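Side-chain contact in peptidase M42 (Thaumarchaeota archaeon SCGC AB-539-E09, PDB 5DS0), which is probably a metal-dependent aminopeptidase of the TET type, removing amino-terminal residues from peptides at a two-cobalt site within a twelve-subunit assembly: residues P260-Y265 against P274-V279. Sequence-based numbering, arbitrary orientation.
Sequences PGLVTY and PLKEFV
Leu262 drives its forked end against Lys276 and Val279, joining strand 261-263 to helix 273-285 in a beta-alpha-beta crossover: the helix leads on to strand 291-295, which pairs in parallel with strand 261-263 in the mixed sheet of the M42 peptidase domain. The tight part of the contact is this leucine, which buries 62 Å² against the helix segment where Thr264 buries 25 Å², and whose two methyls part between Val279 and Lys276. CD1 meets Val279 CG1 at 4.0 Å, while CD2 lies 3.8 Å from Lys276 CG and 4.0 Å from Lys276 O, so it touches both the root of the lysine chain and the helix backbone. The leucine CB already faces the helix, and chi1 of 178° (CG anti to the backbone N) carries the fork on to meet the lysine chain at about a right angle. Val315 of strand 314-322 and Leu346 of helix 333-349 extend the apolar packing around Leu262 and Val279, respectively.

The Thr264 side is looser, with a single approach, and a second subunit packs here through its Gly156. Thr264 turns its hydroxyl to Ser293 O and Gln294 NE2. Beyond CD the chain of Lys276 bends (chi3 82°), carrying NZ to Gln273 OE1; Glu277 OE2 is a long salt-bridge partner, 3.7 Å from Lys276 NZ. The lysine atom nearest Thr264 is aliphatic, CD lying 4.2 Å from Thr264 CG2.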
loop_
_atom_site.group_PDB
_atom_site.type_symbol
_atom_site.label_atom_id
_atom_site.label_comp_id
_atom_site.label_asym_id
_atom_site.label_seq_id
_atom_site.Cartn_x
_atom_site.Cartn_y
_atom_site.Cartn_z
ATOM N N PRO C 260 47.158 -7.554 0.141
ATOM C CA PRO C 260 46.317 -8.337 -0.748
ATOM C C PRO C 260 45.392 -9.247 0.025
ATOM O O PRO C 260 45.635 -9.547 1.194
ATOM C CB PRO C 260 47.314 -9.168 -1.549
ATOM C CG PRO C 260 48.554 -9.187 -0.720
ATOM C CD PRO C 260 48.585 -7.840 -0.070
ATOM N N GLY C 261 44.326 -9.673 -0.636
ATOM C CA GLY C 261 43.346 -10.537 -0.021
ATOM C C GLY C 261 43.489 -11.959 -0.504
ATOM O O GLY C 261 44.079 -12.226 -1.548
ATOM N N LEU C 262 42.952 -12.879 0.282
ATOM C CA LEU C 262 42.841 -14.276 -0.112
ATOM C C LEU C 262 41.403 -14.680 0.083
ATOM O O LEU C 262 40.846 -14.554 1.167
ATOM C CB LEU C 262 43.738 -15.136 0.750
ATOM C CG LEU C 262 43.645 -16.618 0.437
ATOM C CD1 LEU C 262 44.289 -16.907 -0.902
ATOM C CD2 LEU C 262 44.326 -17.432 1.519
ATOM N N VAL C 263 40.795 -15.160 -0.980
ATOM C CA VAL C 263 39.384 -15.468 -0.944
ATOM C C VAL C 263 39.203 -16.874 -0.399
ATOM O O VAL C 263 39.657 -17.846 -1.026
ATOM C CB VAL C 263 38.755 -15.365 -2.340
ATOM C CG1 VAL C 263 37.279 -15.720 -2.290
ATOM C CG2 VAL C 263 38.928 -13.977 -2.897
ATOM N N THR C 264 38.484 -16.971 0.708
ATOM C CA THR C 264 38.215 -18.226 1.379
ATOM C C THR C 264 36.905 -18.877 0.940
ATOM O O THR C 264 36.649 -20.035 1.265
ATOM C CB THR C 264 38.112 -18.001 2.890
ATOM O OG1 THR C 264 37.071 -17.052 3.170
ATOM C CG2 THR C 264 39.418 -17.465 3.430
ATOM N N TYR C 265 36.049 -18.108 0.262
ATOM C CA TYR C 265 34.788 -18.611 -0.272
ATOM C C TYR C 265 34.179 -17.590 -1.215
ATOM O O TYR C 265 34.182 -16.411 -0.930
ATOM C CB TYR C 265 33.771 -18.929 0.834
ATOM C CG TYR C 265 32.396 -19.152 0.270
ATOM C CD1 TYR C 265 32.099 -20.319 -0.408
ATOM C CD2 TYR C 265 31.402 -18.181 0.360
ATOM C CE1 TYR C 265 30.842 -20.533 -0.959
ATOM C CE2 TYR C 265 30.141 -18.380 -0.200
ATOM C CZ TYR C 265 29.872 -19.563 -0.851
ATOM O OH TYR C 265 28.652 -19.800 -1.415
ATOM N N PRO C 274 44.107 -27.361 1.258
ATOM C CA PRO C 274 45.573 -27.391 1.323
ATOM C C PRO C 274 46.260 -26.202 0.644
ATOM O O PRO C 274 47.214 -25.654 1.184
ATOM C CB PRO C 274 45.916 -28.687 0.591
ATOM C CG PRO C 274 44.758 -29.576 0.877
ATOM C CD PRO C 274 43.551 -28.693 0.948
ATOM N N LEU C 275 45.782 -25.823 -0.541
ATOM C CA LEU C 275 46.347 -24.699 -1.282
ATOM C C LEU C 275 46.099 -23.388 -0.546
ATOM O O LEU C 275 46.978 -22.528 -0.507
ATOM C CB LEU C 275 45.763 -24.617 -2.689
ATOM C CG LEU C 275 46.174 -23.399 -3.543
ATOM C CD1 LEU C 275 47.681 -23.261 -3.656
ATOM C CD2 LEU C 275 45.556 -23.481 -4.935
ATOM N N LYS C 276 44.917 -23.239 0.049
ATOM C CA LYS C 276 44.628 -22.060 0.851
ATOM C C LYS C 276 45.629 -21.935 1.999
ATOM O O LYS C 276 46.189 -20.865 2.218
ATOM C CB LYS C 276 43.203 -22.108 1.415
ATOM C CG LYS C 276 42.814 -20.874 2.225
ATOM C CD LYS C 276 41.525 -21.071 2.996
ATOM C CE LYS C 276 41.739 -21.806 4.314
ATOM N NZ LYS C 276 40.435 -22.006 5.018
ATOM N N GLU C 277 45.838 -23.029 2.725
ATOM C CA GLU C 277 46.744 -23.023 3.863
ATOM C C GLU C 277 48.165 -22.702 3.398
ATOM O O GLU C 277 48.905 -21.986 4.078
ATOM C CB GLU C 277 46.693 -24.364 4.625
ATOM C CG GLU C 277 45.354 -24.708 5.265
ATOM C CD GLU C 277 44.754 -23.598 6.161
ATOM O OE1 GLU C 277 45.510 -22.755 6.738
ATOM O OE2 GLU C 277 43.496 -23.563 6.300
ATOM N N PHE C 278 48.526 -23.231 2.239
ATOM C CA PHE C 278 49.827 -23.000 1.651
ATOM C C PHE C 278 50.086 -21.518 1.424
ATOM O O PHE C 278 51.122 -20.985 1.830
ATOM C CB PHE C 278 49.916 -23.772 0.335
ATOM C CG PHE C 278 51.159 -23.499 -0.473
ATOM C CD1 PHE C 278 52.366 -24.113 -0.156
ATOM C CD2 PHE C 278 51.112 -22.651 -1.579
ATOM C CE1 PHE C 278 53.503 -23.875 -0.911
ATOM C CE2 PHE C 278 52.248 -22.410 -2.338
ATOM C CZ PHE C 278 53.444 -23.024 -2.003
ATOM N N VAL C 279 49.132 -20.841 0.813
ATOM C CA VAL C 279 49.267 -19.408 0.560
ATOM C C VAL C 279 49.362 -18.608 1.869
ATOM O O VAL C 279 50.199 -17.720 2.000
ATOM C CB VAL C 279 48.096 -18.881 -0.287
ATOM C CG1 VAL C 279 48.199 -17.372 -0.470
ATOM C CG2 VAL C 279 48.075 -19.569 -1.641
#